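Local coordinates for protein Myo-inositol phosphohydrolase (Mitsuokella multacida, PDB 4WU3) that probably removes phosphate groups from myo-inositol hexakisphosphate (phytate), as a phosphatase related to the protein tyrosine phosphatases, at residues L238-Y243 and T250-M255; Y301-H306 and T319-W324; T379-G384 and L564-S569; L421-H426 and A450-D455. The protein carries 2 engineered substitutions. All blocks are in the same frame, centred on the assembly; numbering follows the deposited sequence.

Contact 1 (L238-Y243 and T250-M255); sequences LHYHSY and TIFMVM. Engineered in segment 238-243: S242 (natural residue Cys). With PO4 (phosphate ion), chain G.
One face of the Y240 ring is covered by F252 CB, not by the F252 ring. This carbon sits 4.2 Å from the Y240 ring centroid and 23° off the normal, a CH-pi contact. The F252 ring itself leads away, with M255 SD 3.7 Å above its plane. M253 adds a Met-aromatic contact. Its SD comes obliquely to the Y240 ring and lies 3.9 Å from CD2, brought there by a side chain bent at both chi2 and chi3. The hydroxyl end of the Y240 ring is held by H256 ND1. Replacing Y240 with an alanine would probably leave F252 CB and M253 SD without their aromatic partner and H256 without its hydroxyl mate.

The strand then runs into the phosphate-binding P-loop of the protein tyrosine phosphatase signature. It holds a phosphate ion, probably from the crystallisation liquor. S242, engineered from cysteine, bonds phosphate O2 through OG at 2.6 Å. Y243 N makes a weak bond to phosphate O3. H241 ND1 bonds S242 O at 2.9 Å and fixes the turn of the imidazole. A244, M246 and R248 also bind the ion.

Strand 237-241 lies between strands 91-94 and 116-122, parallel to both. Helix 247-261 packs on it through this contact, F225 of helix 219-230 touches Y240 and F252, and helix 291-313 meets I251, V254 and M255.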
# COMPACT_ATOMS: atom_id res chain seq x y z
N LEU A 238 -20.06 23.02 5.88
CA LEU A 238 -18.91 22.17 6.14
C LEU A 238 -17.67 22.62 5.38
O LEU A 238 -17.69 22.78 4.16
CB LEU A 238 -19.22 20.73 5.77
CG LEU A 238 -20.28 20.02 6.62
CD1 LEU A 238 -20.31 18.53 6.30
CD2 LEU A 238 -20.02 20.24 8.10
N HIS A 239 -16.58 22.83 6.11
CA HIS A 239 -15.31 23.15 5.50
C HIS A 239 -14.32 22.05 5.84
O HIS A 239 -13.96 21.88 7.01
CB HIS A 239 -14.77 24.49 6.02
CG HIS A 239 -13.49 24.90 5.38
ND1 HIS A 239 -13.45 25.53 4.15
CD2 HIS A 239 -12.20 24.71 5.75
CE1 HIS A 239 -12.20 25.73 3.80
NE2 HIS A 239 -11.42 25.24 4.75
N TYR A 240 -13.91 21.29 4.82
CA TYR A 240 -12.97 20.19 5.00
C TYR A 240 -11.55 20.68 4.78
O TYR A 240 -11.27 21.47 3.86
CB TYR A 240 -13.24 19.07 3.99
CG TYR A 240 -14.60 18.44 4.10
CD1 TYR A 240 -14.89 17.53 5.09
CD2 TYR A 240 -15.60 18.75 3.18
CE1 TYR A 240 -16.14 16.95 5.18
CE2 TYR A 240 -16.84 18.19 3.26
CZ TYR A 240 -17.12 17.29 4.26
OH TYR A 240 -18.38 16.72 4.35
N HIS A 241 -10.63 20.22 5.62
CA HIS A 241 -9.23 20.51 5.38
C HIS A 241 -8.29 19.43 5.93
O HIS A 241 -8.60 18.71 6.89
CB HIS A 241 -8.87 21.88 5.94
CG HIS A 241 -8.45 21.85 7.37
ND1 HIS A 241 -7.16 21.54 7.75
CD2 HIS A 241 -9.14 22.08 8.50
CE1 HIS A 241 -7.08 21.57 9.07
NE2 HIS A 241 -8.27 21.90 9.55
N SER A 242 -7.13 19.34 5.30
CA SER A 242 -6.08 18.44 5.72
C SER A 242 -4.81 19.29 5.86
O SER A 242 -4.89 20.42 6.37
CB SER A 242 -5.92 17.32 4.70
OG SER A 242 -6.11 17.81 3.38
N TYR A 243 -3.65 18.80 5.43
CA TYR A 243 -2.49 19.68 5.37
C TYR A 243 -2.47 20.50 4.08
O TYR A 243 -2.44 21.74 4.12
CB TYR A 243 -1.15 18.95 5.54
CG TYR A 243 -0.01 19.94 5.37
CD1 TYR A 243 0.21 20.94 6.32
CD2 TYR A 243 0.77 19.94 4.23
CE1 TYR A 243 1.20 21.87 6.15
CE2 TYR A 243 1.78 20.88 4.05
CZ TYR A 243 1.99 21.84 5.02
OH TYR A 243 2.98 22.79 4.85
N THR A 250 -9.73 16.05 -0.74
CA THR A 250 -10.50 15.73 -1.94
C THR A 250 -11.32 14.46 -1.77
O THR A 250 -12.43 14.37 -2.29
CB THR A 250 -9.59 15.62 -3.17
OG1 THR A 250 -8.95 16.88 -3.38
CG2 THR A 250 -10.39 15.25 -4.42
N ILE A 251 -10.78 13.49 -1.05
CA ILE A 251 -11.56 12.32 -0.71
C ILE A 251 -12.85 12.75 -0.04
O ILE A 251 -13.92 12.23 -0.38
CB ILE A 251 -10.82 11.38 0.27
CG1 ILE A 251 -9.71 10.62 -0.45
CG2 ILE A 251 -11.80 10.41 0.89
CD1 ILE A 251 -8.74 9.95 0.49
N PHE A 252 -12.77 13.68 0.91
CA PHE A 252 -13.97 14.05 1.65
C PHE A 252 -14.90 15.01 0.94
O PHE A 252 -16.10 15.03 1.21
CB PHE A 252 -13.63 14.55 3.05
CG PHE A 252 -13.44 13.45 4.02
CD1 PHE A 252 -12.30 12.68 3.97
CD2 PHE A 252 -14.41 13.16 4.96
CE1 PHE A 252 -12.13 11.63 4.85
CE2 PHE A 252 -14.25 12.12 5.84
CZ PHE A 252 -13.11 11.35 5.78
N MET A 253 -14.35 15.80 0.01
CA MET A 253 -15.17 16.63 -0.87
C MET A 253 -15.98 15.75 -1.81
O MET A 253 -17.15 16.03 -2.10
CB MET A 253 -14.30 17.59 -1.67
CG MET A 253 -13.89 18.83 -0.89
SD MET A 253 -15.30 19.88 -0.49
CE MET A 253 -15.48 20.79 -2.02
N VAL A 254 -15.33 14.68 -2.29
CA VAL A 254 -15.99 13.65 -3.10
C VAL A 254 -17.05 12.89 -2.30
O VAL A 254 -18.15 12.67 -2.80
CB VAL A 254 -14.96 12.66 -3.68
CG1 VAL A 254 -15.64 11.40 -4.20
CG2 VAL A 254 -14.18 13.33 -4.80
N MET A 255 -16.74 12.50 -1.07
CA MET A 255 -17.75 11.88 -0.20
C MET A 255 -18.97 12.79 0.02
O MET A 255 -20.12 12.35 -0.06
CB MET A 255 -17.15 11.52 1.16
CG MET A 255 -16.16 10.36 1.11
SD MET A 255 -15.22 10.21 2.65
CE MET A 255 -16.52 9.78 3.81
P PO4 G . -3.36 16.25 2.05
O1 PO4 G . -2.39 16.08 0.90
O2 PO4 G . -4.44 17.19 1.55
O3 PO4 G . -2.67 16.82 3.26
O4 PO4 G . -4.01 14.94 2.45

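Contact 2 (Y301-H306 and T319-W324); sequences YQFVQH and TPYSVW
F303 and Y321 form an offset edge-to-face aromatic pair that joins two successive helices, 291-313 and 321-327. The edge of F303 is turned toward the face of Y321. The centroids are 5.9 Å apart and the planes stand at 80°. This is the close-packed, buried part. Y321 CG is anti to the backbone N (chi1 173°), which sends the phenol across to helix 291-313. Its OH ends 3.7 Å from F303 CE1, near the plane of that ring, and 3.6 Å from H306 CB. V222 of helix 219-230 touches both rings, and Y310 meets Y321 and W324 edge-to-face.

H306 marks the looser side. It is partly exposed, and its imidazole leads away from helix 321-327 although its CB points toward it. K329 of the second subunit packs against it there, and a glycerol, probably from the crystallisation liquor, lies about 3 Å from its side chain. H306 therefore meets the other helix mainly through CB and the backbone.

W324 is buried, and its indole NE1 is bonded to E313. The far end of the indole approaches the H306 backbone, with W324 CH2 3.3 Å from H306 O.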
# COMPACT_ATOMS: atom_id res chain seq x y z
N TYR A 301 -8.71 5.49 -4.44
CA TYR A 301 -9.66 5.58 -5.54
C TYR A 301 -10.75 4.53 -5.37
O TYR A 301 -11.93 4.81 -5.53
CB TYR A 301 -8.97 5.39 -6.89
CG TYR A 301 -9.90 5.49 -8.08
CD1 TYR A 301 -10.88 6.47 -8.15
CD2 TYR A 301 -9.77 4.63 -9.16
CE1 TYR A 301 -11.72 6.58 -9.25
CE2 TYR A 301 -10.59 4.73 -10.27
CZ TYR A 301 -11.57 5.70 -10.30
OH TYR A 301 -12.39 5.80 -11.40
N GLN A 302 -10.33 3.32 -5.06
CA GLN A 302 -11.27 2.25 -4.84
C GLN A 302 -12.19 2.57 -3.67
O GLN A 302 -13.35 2.20 -3.68
CB GLN A 302 -10.51 0.94 -4.59
CG GLN A 302 -9.83 0.42 -5.84
CD GLN A 302 -9.06 -0.87 -5.62
OE1 GLN A 302 -8.58 -1.14 -4.52
NE2 GLN A 302 -8.93 -1.65 -6.67
N PHE A 303 -11.66 3.26 -2.66
CA PHE A 303 -12.50 3.58 -1.53
C PHE A 303 -13.67 4.46 -1.94
O PHE A 303 -14.78 4.24 -1.48
CB PHE A 303 -11.76 4.29 -0.39
CG PHE A 303 -12.68 4.99 0.55
CD1 PHE A 303 -13.58 4.25 1.31
CD2 PHE A 303 -12.70 6.36 0.65
CE1 PHE A 303 -14.47 4.89 2.17
CE2 PHE A 303 -13.58 7.00 1.51
CZ PHE A 303 -14.46 6.27 2.27
N VAL A 304 -13.43 5.48 -2.76
CA VAL A 304 -14.53 6.38 -3.11
C VAL A 304 -15.54 5.67 -4.01
O VAL A 304 -16.71 6.01 -4.00
CB VAL A 304 -14.08 7.73 -3.71
CG1 VAL A 304 -13.61 8.65 -2.60
CG2 VAL A 304 -13.00 7.56 -4.76
N GLN A 305 -15.09 4.68 -4.78
CA GLN A 305 -16.01 3.84 -5.56
C GLN A 305 -16.93 3.08 -4.60
O GLN A 305 -18.13 3.01 -4.81
CB GLN A 305 -15.25 2.85 -6.44
CG GLN A 305 -14.38 3.50 -7.51
CD GLN A 305 -13.60 2.49 -8.33
OE1 GLN A 305 -12.40 2.32 -8.14
NE2 GLN A 305 -14.28 1.82 -9.24
N HIS A 306 -16.36 2.52 -3.55
CA HIS A 306 -17.15 1.73 -2.62
C HIS A 306 -18.11 2.61 -1.83
O HIS A 306 -19.25 2.21 -1.58
CB HIS A 306 -16.27 0.94 -1.65
CG HIS A 306 -15.35 -0.03 -2.33
ND1 HIS A 306 -15.78 -0.88 -3.33
CD2 HIS A 306 -14.04 -0.29 -2.15
CE1 HIS A 306 -14.76 -1.61 -3.74
NE2 HIS A 306 -13.69 -1.27 -3.03
N THR A 319 -27.81 1.27 7.58
CA THR A 319 -26.73 0.32 7.84
C THR A 319 -25.42 1.09 7.83
O THR A 319 -25.13 1.84 6.90
CB THR A 319 -26.65 -0.75 6.74
OG1 THR A 319 -27.91 -1.40 6.59
CG2 THR A 319 -25.58 -1.77 7.05
N PRO A 320 -24.61 0.92 8.89
CA PRO A 320 -23.33 1.62 8.93
C PRO A 320 -22.44 1.21 7.76
O PRO A 320 -22.57 0.08 7.25
CB PRO A 320 -22.71 1.15 10.26
CG PRO A 320 -23.86 0.66 11.08
CD PRO A 320 -24.86 0.12 10.10
N TYR A 321 -21.56 2.11 7.33
CA TYR A 321 -20.69 1.85 6.19
C TYR A 321 -19.81 0.63 6.44
O TYR A 321 -19.67 -0.23 5.57
CB TYR A 321 -19.81 3.06 5.84
CG TYR A 321 -18.81 2.71 4.78
CD1 TYR A 321 -19.13 2.78 3.45
CD2 TYR A 321 -17.56 2.22 5.12
CE1 TYR A 321 -18.22 2.41 2.47
CE2 TYR A 321 -16.64 1.85 4.15
CZ TYR A 321 -16.98 1.95 2.82
OH TYR A 321 -16.07 1.59 1.85
N SER A 322 -19.24 0.55 7.63
CA SER A 322 -18.37 -0.57 8.00
C SER A 322 -19.10 -1.91 7.88
O SER A 322 -18.51 -2.90 7.47
CB SER A 322 -17.84 -0.39 9.42
OG SER A 322 -18.92 -0.23 10.33
N VAL A 323 -20.39 -1.91 8.24
CA VAL A 323 -21.19 -3.13 8.19
C VAL A 323 -21.48 -3.50 6.74
O VAL A 323 -21.28 -4.65 6.33
CB VAL A 323 -22.51 -2.99 9.00
CG1 VAL A 323 -23.36 -4.24 8.87
CG2 VAL A 323 -22.20 -2.74 10.47
N TRP A 324 -21.94 -2.53 5.96
CA TRP A 324 -22.16 -2.76 4.55
C TRP A 324 -20.86 -3.23 3.87
O TRP A 324 -20.86 -4.18 3.09
CB TRP A 324 -22.65 -1.47 3.89
CG TRP A 324 -22.74 -1.54 2.42
CD1 TRP A 324 -23.83 -1.91 1.68
CD2 TRP A 324 -21.71 -1.23 1.48
NE1 TRP A 324 -23.53 -1.85 0.33
CE2 TRP A 324 -22.23 -1.44 0.19
CE3 TRP A 324 -20.38 -0.81 1.61
CZ2 TRP A 324 -21.48 -1.24 -0.96
CZ3 TRP A 324 -19.64 -0.62 0.47
CH2 TRP A 324 -20.18 -0.83 -0.80

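Contact 3 (T379-G384 and L564-S569); sequences TPTRKG and LGDILS
P380 and D566 meet by van der Waals contact, which sets carbon of the loop 379-384 against a carbonyl and the aspartate side chain of helix 564-573. The proline ring lies against the helix surface. Its CB is 3.5 Å from D566 O and 3.9 Å from D566 CB, and its CG is 4.0 Å from S569 CB. The ring also touches R570 and L573 further along the helix.

D566 OD2 lies 3.4 Å from the methyl T381 CG2 and also near T381 N, with no hydrogen bond to it. The two side chains cross at about a right angle. D566 CG is anti to its carbonyl carbon (chi1 -79°), which lays the carboxylate beside P380 and T381. The acid is in the first turn of the helix, where the helix dipole would probably favour its negative charge. S563 OG bonds D566 N, as an N-cap serine does. A glycine in place of D566 would probably open a gap beside P380 CB and leave the T381 methyl without its neighbour.

The hydrogen bonds brace each segment and tie the loop down nearby. R570 NH2 bonds both T381 O and K383 O, and S569 OG bonds T377 N. Charge pairing comes from K383 NZ, which forms a salt bridge with D561.

Within the loop, K383 N donates to T381 OG1 at 3.0 Å, with an angle of 145° at the hydrogen. With OG1 anti to the backbone N (chi1 176°), the T381 hydroxyl faces the N-H two residues on, the bond of an ST turn.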
# COMPACT_ATOMS: atom_id res chain seq x y z
N THR A 379 15.15 4.27 48.56
CA THR A 379 14.89 4.48 49.99
C THR A 379 13.74 5.46 50.23
O THR A 379 13.92 6.50 50.85
CB THR A 379 16.15 5.02 50.70
OG1 THR A 379 16.53 6.29 50.15
CG2 THR A 379 17.31 4.05 50.55
N PRO A 380 12.54 5.12 49.75
CA PRO A 380 11.39 5.99 49.95
C PRO A 380 10.87 5.87 51.37
O PRO A 380 11.16 4.88 52.05
CB PRO A 380 10.36 5.43 48.97
CG PRO A 380 10.67 3.98 48.94
CD PRO A 380 12.16 3.86 49.09
N THR A 381 10.13 6.87 51.82
CA THR A 381 9.54 6.82 53.15
C THR A 381 8.49 5.72 53.18
O THR A 381 7.82 5.47 52.19
CB THR A 381 8.88 8.16 53.54
OG1 THR A 381 8.23 8.01 54.81
CG2 THR A 381 7.84 8.59 52.49
N ARG A 382 8.37 5.06 54.33
CA ARG A 382 7.35 4.04 54.54
C ARG A 382 6.19 4.61 55.33
O ARG A 382 5.38 3.88 55.92
CB ARG A 382 7.92 2.83 55.29
CG ARG A 382 8.73 1.87 54.44
CD ARG A 382 8.91 0.52 55.14
NE ARG A 382 7.73 -0.34 55.03
CZ ARG A 382 7.70 -1.51 54.39
NH1 ARG A 382 6.58 -2.21 54.34
NH2 ARG A 382 8.80 -2.00 53.82
N LYS A 383 6.08 5.93 55.32
CA LYS A 383 5.07 6.59 56.11
C LYS A 383 3.64 6.30 55.65
O LYS A 383 3.27 6.48 54.49
CB LYS A 383 5.33 8.08 56.12
CG LYS A 383 4.27 8.84 56.85
CD LYS A 383 3.19 9.28 55.89
CE LYS A 383 2.03 9.78 56.71
NZ LYS A 383 1.02 10.47 55.89
N GLY A 384 2.80 5.87 56.59
CA GLY A 384 1.41 5.63 56.28
C GLY A 384 1.11 4.17 55.94
O GLY A 384 -0.03 3.72 56.01
N LEU A 564 5.46 12.03 44.92
CA LEU A 564 5.07 11.12 43.85
C LEU A 564 6.11 10.01 43.71
O LEU A 564 5.78 8.83 43.69
CB LEU A 564 4.93 11.86 42.53
CG LEU A 564 4.56 10.95 41.35
CD1 LEU A 564 3.24 10.26 41.63
CD2 LEU A 564 4.46 11.75 40.06
N GLY A 565 7.37 10.40 43.65
CA GLY A 565 8.46 9.45 43.51
C GLY A 565 8.58 8.44 44.64
O GLY A 565 8.97 7.29 44.40
N ASP A 566 8.25 8.85 45.86
CA ASP A 566 8.27 7.92 47.00
C ASP A 566 7.13 6.89 46.91
O ASP A 566 7.33 5.69 47.16
CB ASP A 566 8.21 8.67 48.33
CG ASP A 566 9.55 9.25 48.74
OD1 ASP A 566 10.51 9.19 47.95
OD2 ASP A 566 9.64 9.78 49.86
N ILE A 567 5.95 7.35 46.54
CA ILE A 567 4.81 6.47 46.32
C ILE A 567 5.16 5.42 45.26
O ILE A 567 5.07 4.21 45.50
CB ILE A 567 3.58 7.25 45.85
CG1 ILE A 567 3.09 8.23 46.92
CG2 ILE A 567 2.46 6.31 45.44
CD1 ILE A 567 2.38 7.59 48.09
N LEU A 568 5.55 5.87 44.08
CA LEU A 568 5.84 4.95 42.98
C LEU A 568 6.98 4.02 43.35
O LEU A 568 6.96 2.82 43.04
CB LEU A 568 6.16 5.73 41.70
CG LEU A 568 5.00 6.58 41.20
CD1 LEU A 568 5.29 7.13 39.81
CD2 LEU A 568 3.68 5.82 41.19
N SER A 569 7.97 4.56 44.03
CA SER A 569 9.12 3.77 44.43
C SER A 569 8.75 2.67 45.45
O SER A 569 9.11 1.51 45.28
CB SER A 569 10.21 4.68 44.98
OG SER A 569 10.65 5.59 43.98

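Contact 4 (L421-H426 and A450-D455); sequences LRQETH and AEVLKD
V452 and Q423 meet first along the helix, with the valine methyls set against the backbone of the loop. V452 CG1 lies 3.4 Å from Q423 O and CG2 3.7 Å from the same oxygen. CG2 is also 4.2 Å from Q423 CG, and the two side chains cross at about a right angle. V452 has CG1 anti to the backbone N (chi1 168°), which spreads both methyls toward Q423. Q423 is buried, and its O accepts from N444 ND2. The extended Q423 side chain carries its OE1 on to T510.

The segment 421-426 leaves strand 416-422, which lies parallel between strands 503-509 and 535-539 in the central mixed sheet of a phosphatase domain of the protein tyrosine phosphatase type. Helix 449-463 packs on the loop that follows this strand. On the side of the loop away from the helix, R422 pairs with E424. R422 NE is 2.8 Å and R422 NH2 3.2 Å from E424 OE2, which lies nearly in the guanidinium plane. E424 OE1 then forms a salt bridge with R546, which lines the inositol tetrakisphosphate pocket. R422, also paired with E395 and D345, probably positions this acid behind R546.

One turn after V452 comes D455, whose OD1 accepts from T425 OG1 at 2.6 Å. The hydroxyl arrives on the anti side of the carboxylate, 23° out of its plane. N444 ND2 also bonds T425 OG1. D455 OD2 turns to R459 NE in a salt bridge.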
# COMPACT_ATOMS: atom_id res chain seq x y z
N LEU A 421 -9.85 -5.97 39.13
CA LEU A 421 -9.72 -4.86 38.20
C LEU A 421 -9.74 -5.27 36.74
O LEU A 421 -9.32 -4.51 35.88
CB LEU A 421 -8.40 -4.13 38.47
CG LEU A 421 -8.17 -3.63 39.90
CD1 LEU A 421 -6.72 -3.23 40.08
CD2 LEU A 421 -9.11 -2.47 40.20
N ARG A 422 -10.23 -6.47 36.45
CA ARG A 422 -10.09 -7.05 35.11
C ARG A 422 -11.28 -6.81 34.17
O ARG A 422 -12.39 -7.28 34.43
CB ARG A 422 -9.86 -8.54 35.24
CG ARG A 422 -8.65 -8.91 36.08
CD ARG A 422 -8.46 -10.41 36.07
NE ARG A 422 -7.99 -10.89 34.78
CZ ARG A 422 -7.71 -12.16 34.51
NH1 ARG A 422 -7.86 -13.10 35.45
NH2 ARG A 422 -7.27 -12.50 33.31
N GLN A 423 -11.03 -6.11 33.06
CA GLN A 423 -12.09 -5.91 32.07
C GLN A 423 -12.38 -7.21 31.35
O GLN A 423 -13.52 -7.52 31.03
CB GLN A 423 -11.72 -4.85 31.04
CG GLN A 423 -12.84 -4.63 30.04
CD GLN A 423 -12.54 -3.59 28.98
OE1 GLN A 423 -11.54 -3.68 28.26
NE2 GLN A 423 -13.44 -2.61 28.85
N GLU A 424 -11.32 -7.97 31.08
CA GLU A 424 -11.42 -9.21 30.35
C GLU A 424 -12.26 -10.22 31.14
O GLU A 424 -12.25 -10.22 32.38
CB GLU A 424 -10.03 -9.78 30.05
CG GLU A 424 -9.23 -10.19 31.28
CD GLU A 424 -8.28 -9.11 31.78
OE1 GLU A 424 -8.49 -7.93 31.47
OE2 GLU A 424 -7.32 -9.45 32.50
N THR A 425 -12.97 -11.07 30.41
CA THR A 425 -13.80 -12.11 31.01
C THR A 425 -12.93 -13.21 31.63
O THR A 425 -12.02 -13.70 30.99
CB THR A 425 -14.72 -12.74 29.95
OG1 THR A 425 -15.85 -11.89 29.74
CG2 THR A 425 -15.21 -14.11 30.39
N HIS A 426 -13.21 -13.55 32.89
CA HIS A 426 -12.45 -14.60 33.59
C HIS A 426 -13.32 -15.27 34.63
O HIS A 426 -14.42 -14.79 34.95
CB HIS A 426 -11.21 -14.04 34.28
CG HIS A 426 -11.52 -13.15 35.44
ND1 HIS A 426 -11.21 -13.49 36.74
CD2 HIS A 426 -12.15 -11.95 35.50
CE1 HIS A 426 -11.61 -12.53 37.55
NE2 HIS A 426 -12.19 -11.58 36.83
N ALA A 450 -21.68 -3.66 32.83
CA ALA A 450 -22.83 -4.57 32.69
C ALA A 450 -22.61 -5.58 31.56
O ALA A 450 -22.91 -6.77 31.72
CB ALA A 450 -24.11 -3.78 32.44
N GLU A 451 -22.12 -5.11 30.43
CA GLU A 451 -21.88 -5.99 29.29
C GLU A 451 -20.77 -6.99 29.61
O GLU A 451 -20.85 -8.15 29.22
CB GLU A 451 -21.54 -5.18 28.04
CG GLU A 451 -22.73 -4.46 27.45
CD GLU A 451 -22.34 -3.29 26.56
OE1 GLU A 451 -21.27 -2.69 26.79
OE2 GLU A 451 -23.12 -2.97 25.64
N VAL A 452 -19.74 -6.53 30.32
CA VAL A 452 -18.66 -7.42 30.75
C VAL A 452 -19.20 -8.57 31.60
O VAL A 452 -18.90 -9.73 31.33
CB VAL A 452 -17.58 -6.68 31.55
CG1 VAL A 452 -16.65 -7.67 32.23
CG2 VAL A 452 -16.80 -5.76 30.63
N LEU A 453 -19.99 -8.25 32.61
CA LEU A 453 -20.51 -9.29 33.50
C LEU A 453 -21.45 -10.26 32.78
O LEU A 453 -21.47 -11.45 33.09
CB LEU A 453 -21.21 -8.68 34.71
CG LEU A 453 -20.28 -7.96 35.68
CD1 LEU A 453 -21.08 -7.16 36.69
CD2 LEU A 453 -19.37 -8.97 36.36
N LYS A 454 -22.21 -9.74 31.82
CA LYS A 454 -23.11 -10.57 31.02
C LYS A 454 -22.33 -11.51 30.10
O LYS A 454 -22.66 -12.69 29.97
CB LYS A 454 -24.05 -9.71 30.19
CG LYS A 454 -24.99 -10.54 29.34
CD LYS A 454 -25.85 -9.70 28.41
CE LYS A 454 -26.79 -10.60 27.62
NZ LYS A 454 -27.48 -9.85 26.54
N ASP A 455 -21.31 -10.99 29.44
CA ASP A 455 -20.43 -11.82 28.63
C ASP A 455 -19.79 -12.88 29.51
O ASP A 455 -19.75 -14.04 29.15
CB ASP A 455 -19.35 -10.97 27.95
CG ASP A 455 -18.37 -11.80 27.13
OD1 ASP A 455 -17.42 -12.36 27.71
OD2 ASP A 455 -18.54 -11.87 25.89

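Overall arrangement
Contacts 1 and 2 form one packed block, with centres about 17 Å apart. Helix 247-261 of contact 1 packs on helix 291-313 of contact 2: M255 SD lies 3.8 Å from F303 CE2, and V254 CG1 lies 3.8 Å from V304 CG1. Later in the chain, contact 4 is nested inside the loop closed by contact 3, with centres about 33 Å apart. Contact 1 runs into a phosphate-binding loop. Contact 4 lies behind the corresponding pocket of the other half, with the Q423 side chain about 10 Å from bound inositol tetrakisphosphate. The centres of contacts 1 and 4 are about 40 Å apart, on opposite sides of the chain's centre.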